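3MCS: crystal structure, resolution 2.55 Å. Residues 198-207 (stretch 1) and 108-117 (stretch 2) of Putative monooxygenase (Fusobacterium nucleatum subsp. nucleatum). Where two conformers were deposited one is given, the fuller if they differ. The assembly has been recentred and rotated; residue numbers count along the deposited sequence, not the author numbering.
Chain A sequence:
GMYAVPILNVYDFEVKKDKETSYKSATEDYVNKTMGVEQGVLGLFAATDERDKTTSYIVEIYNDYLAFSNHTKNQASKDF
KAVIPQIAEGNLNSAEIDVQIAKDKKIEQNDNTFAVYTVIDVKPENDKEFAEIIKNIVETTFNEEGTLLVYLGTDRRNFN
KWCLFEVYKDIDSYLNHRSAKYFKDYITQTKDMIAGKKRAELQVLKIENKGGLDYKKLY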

# COMPACT_ATOMS: atom_id res chain seq x y z
N LYS A 198 -3.10 13.17 -3.28
CA LYS A 198 -4.33 12.41 -3.35
C LYS A 198 -4.30 11.37 -2.23
O LYS A 198 -3.46 10.46 -2.23
CB LYS A 198 -4.53 11.78 -4.75
CG LYS A 198 -5.92 11.07 -4.90
CD LYS A 198 -6.29 10.68 -6.35
N ARG A 199 -5.18 11.56 -1.26
CA ARG A 199 -5.34 10.65 -0.13
C ARG A 199 -6.58 9.84 -0.38
O ARG A 199 -7.61 10.39 -0.74
CB ARG A 199 -5.51 11.40 1.18
CG ARG A 199 -5.86 10.53 2.39
CD ARG A 199 -6.20 11.40 3.60
NE ARG A 199 -7.48 12.10 3.45
CZ ARG A 199 -8.55 11.90 4.22
NH1 ARG A 199 -8.51 11.06 5.24
NH2 ARG A 199 -9.65 12.58 3.98
N ALA A 200 -6.50 8.54 -0.21
CA ALA A 200 -7.64 7.70 -0.43
C ALA A 200 -7.87 6.79 0.75
O ALA A 200 -7.09 5.88 1.00
CB ALA A 200 -7.43 6.88 -1.68
N GLU A 201 -8.93 7.08 1.49
CA GLU A 201 -9.33 6.22 2.56
C GLU A 201 -9.90 5.00 1.82
O GLU A 201 -10.67 5.15 0.90
CB GLU A 201 -10.37 6.88 3.44
CG GLU A 201 -9.91 8.17 4.10
CD GLU A 201 -10.91 8.72 5.10
OE1 GLU A 201 -11.89 8.02 5.43
OE2 GLU A 201 -10.69 9.86 5.57
N LEU A 202 -9.50 3.81 2.22
CA LEU A 202 -9.88 2.60 1.50
C LEU A 202 -10.65 1.56 2.33
O LEU A 202 -10.39 1.36 3.50
CB LEU A 202 -8.63 1.94 0.91
CG LEU A 202 -7.83 2.68 -0.16
CD1 LEU A 202 -6.54 1.90 -0.47
CD2 LEU A 202 -8.62 2.89 -1.43
N GLN A 203 -11.57 0.91 1.65
CA GLN A 203 -12.43 -0.12 2.18
C GLN A 203 -11.66 -1.45 2.09
O GLN A 203 -11.40 -1.96 1.01
CB GLN A 203 -13.71 -0.11 1.32
CG GLN A 203 -14.86 -1.06 1.67
CD GLN A 203 -16.03 -0.91 0.67
OE1 GLN A 203 -16.31 -1.80 -0.12
NE2 GLN A 203 -16.68 0.24 0.69
N VAL A 204 -11.26 -2.00 3.22
CA VAL A 204 -10.50 -3.25 3.24
C VAL A 204 -11.27 -4.45 2.65
O VAL A 204 -12.43 -4.64 2.93
CB VAL A 204 -10.05 -3.56 4.69
CG1 VAL A 204 -9.56 -4.96 4.81
CG2 VAL A 204 -8.97 -2.59 5.11
N LEU A 205 -10.61 -5.26 1.84
CA LEU A 205 -11.23 -6.44 1.20
C LEU A 205 -10.64 -7.74 1.77
O LEU A 205 -11.36 -8.55 2.32
CB LEU A 205 -11.04 -6.38 -0.31
CG LEU A 205 -12.03 -7.25 -1.09
CD1 LEU A 205 -11.91 -6.90 -2.55
CD2 LEU A 205 -11.86 -8.75 -0.84
N LYS A 206 -9.34 -7.94 1.63
CA LYS A 206 -8.66 -9.07 2.24
C LYS A 206 -7.20 -8.72 2.46
O LYS A 206 -6.55 -8.22 1.55
CB LYS A 206 -8.79 -10.34 1.39
CG LYS A 206 -8.44 -11.65 2.14
CD LYS A 206 -9.49 -11.99 3.22
CE LYS A 206 -9.08 -13.18 4.14
NZ LYS A 206 -7.90 -12.92 5.06
N ILE A 207 -6.71 -8.95 3.68
CA ILE A 207 -5.32 -8.72 4.05
C ILE A 207 -4.71 -9.96 4.71
O ILE A 207 -5.29 -10.54 5.63
CB ILE A 207 -5.17 -7.58 5.08
CG1 ILE A 207 -5.61 -6.26 4.50
CG2 ILE A 207 -3.72 -7.48 5.55
CD1 ILE A 207 -5.56 -5.17 5.48
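Stretch 2 (108-117) EQNDNTFAVY

Stretch 2 enters as a loop and becomes a strand at Phe-114, running antiparallel to the long strand of stretch 1 with 145° between their N-to-C directions. Three pairs set the register: Ala-200 with Tyr-117, Glu-201 with Val-116, and Leu-202 with Ala-115. Both amide and carbonyl are used in the first pair, Ala-200 N to Tyr-117 O and Tyr-117 N to Ala-200 O, each 2.9 Å; Leu-202 N then donates to Ala-115 O at 2.8 Å.

Alternation sorts the side chains. Ala-200, Leu-202, Ala-115 and Tyr-117 share one face. There Leu-202, in the m, t rotamer, brings CD1 to 3.9 Å from Tyr-117 CB, while the t chi1 of Tyr-117 leads its ring away from stretch 1. Ala-115 CB lies 4.5 Å from Leu-202 CB and 3.9 Å from Val-204 CG2. On the other face, Glu-201 (chi1 m, chi2 t) sets OE1 3.5 Å from Phe-114 CZ, at the ring edge near its plane. Its OE2 forms a salt bridge with Arg-199 NH1 at 2.5 Å; the arginine is extended through chi2 and bends at chi3 (p) to reach it, and its CG lies 3.8 Å from Val-116 CG1.

Beyond the last paired residues, where stretch 2 is still loop but stretch 1 is still strand, Gln-109 takes over the work of a backbone. Its chi1 of 97° lies between wells, but chi2 is t, and the extended side chain presents its amide to stretch 1: NE2 donates to Leu-205 O at 3.2 Å and OE1 accepts from Ile-207 N at 2.9 Å. A water joins Gln-109 N (3.0 Å) to Ile-207 O (2.9 Å). Between this clamp and the strand, a type I turn from Asn-110 to Thr-113 is braced by Asn-110 N donating to Thr-113 OG1 at 3.0 Å.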

# COMPACT_ATOMS: atom_id res chain seq x y z
N GLU A 108 -4.66 -9.30 11.66
CA GLU A 108 -5.83 -10.17 11.70
C GLU A 108 -6.99 -9.23 11.41
O GLU A 108 -7.50 -8.57 12.29
CB GLU A 108 -6.01 -10.86 13.06
CG GLU A 108 -4.93 -11.89 13.40
CD GLU A 108 -4.89 -13.07 12.43
OE1 GLU A 108 -5.93 -13.45 11.85
OE2 GLU A 108 -3.79 -13.65 12.26
N GLN A 109 -7.40 -9.16 10.15
CA GLN A 109 -8.42 -8.19 9.76
C GLN A 109 -9.74 -8.46 10.46
O GLN A 109 -10.08 -9.59 10.75
CB GLN A 109 -8.61 -8.14 8.22
CG GLN A 109 -9.73 -8.96 7.65
CD GLN A 109 -9.71 -9.03 6.13
OE1 GLN A 109 -8.79 -9.63 5.54
NE2 GLN A 109 -10.73 -8.46 5.49
N ASN A 110 -10.46 -7.38 10.75
CA ASN A 110 -11.76 -7.43 11.40
C ASN A 110 -12.57 -6.31 10.79
O ASN A 110 -12.12 -5.66 9.86
CB ASN A 110 -11.59 -7.28 12.91
CG ASN A 110 -10.87 -5.99 13.30
OD1 ASN A 110 -11.25 -4.91 12.89
ND2 ASN A 110 -9.83 -6.11 14.09
N ASP A 111 -13.75 -6.05 11.32
CA ASP A 111 -14.61 -5.00 10.78
C ASP A 111 -14.03 -3.58 10.97
O ASP A 111 -14.35 -2.68 10.21
CB ASP A 111 -16.00 -5.08 11.41
CG ASP A 111 -16.76 -6.38 11.06
OD1 ASP A 111 -16.79 -6.79 9.87
OD2 ASP A 111 -17.37 -6.98 11.97
N ASN A 112 -13.17 -3.40 11.96
CA ASN A 112 -12.56 -2.10 12.24
C ASN A 112 -11.25 -1.76 11.52
O ASN A 112 -10.79 -0.61 11.62
CB ASN A 112 -12.33 -1.95 13.75
CG ASN A 112 -13.61 -1.58 14.51
OD1 ASN A 112 -14.72 -1.78 14.02
ND2 ASN A 112 -13.44 -1.04 15.71
N THR A 113 -10.63 -2.71 10.82
CA THR A 113 -9.36 -2.46 10.13
C THR A 113 -9.55 -1.30 9.13
O THR A 113 -10.50 -1.29 8.35
CB THR A 113 -8.83 -3.72 9.42
OG1 THR A 113 -8.90 -4.85 10.29
CG2 THR A 113 -7.39 -3.54 9.00
N PHE A 114 -8.66 -0.31 9.17
CA PHE A 114 -8.76 0.89 8.36
C PHE A 114 -7.48 1.16 7.58
O PHE A 114 -6.42 1.36 8.17
CB PHE A 114 -9.07 2.05 9.29
CG PHE A 114 -9.42 3.33 8.60
CD1 PHE A 114 -10.73 3.59 8.22
CD2 PHE A 114 -8.45 4.30 8.37
CE1 PHE A 114 -11.06 4.80 7.61
CE2 PHE A 114 -8.76 5.49 7.76
CZ PHE A 114 -10.07 5.74 7.38
N ALA A 115 -7.59 1.18 6.25
CA ALA A 115 -6.47 1.36 5.36
C ALA A 115 -6.56 2.68 4.58
O ALA A 115 -7.65 3.10 4.19
CB ALA A 115 -6.41 0.20 4.40
N VAL A 116 -5.41 3.33 4.36
CA VAL A 116 -5.32 4.59 3.62
C VAL A 116 -4.15 4.54 2.67
O VAL A 116 -3.13 3.93 3.00
CB VAL A 116 -5.07 5.76 4.55
CG1 VAL A 116 -5.18 7.04 3.78
CG2 VAL A 116 -6.08 5.76 5.68
N TYR A 117 -4.30 5.13 1.49
CA TYR A 117 -3.22 5.20 0.51
C TYR A 117 -3.08 6.61 -0.01
O TYR A 117 -4.00 7.18 -0.60
CB TYR A 117 -3.44 4.22 -0.65
CG TYR A 117 -2.34 4.20 -1.67
CD1 TYR A 117 -1.07 3.78 -1.35
CD2 TYR A 117 -2.60 4.55 -3.00
CE1 TYR A 117 -0.04 3.75 -2.34
CE2 TYR A 117 -1.60 4.52 -3.98
CZ TYR A 117 -0.32 4.12 -3.66
OH TYR A 117 0.64 4.11 -4.67
O HOH W 1 -5.95 -11.09 8.38
O HOH W 2 -4.18 7.71 -3.44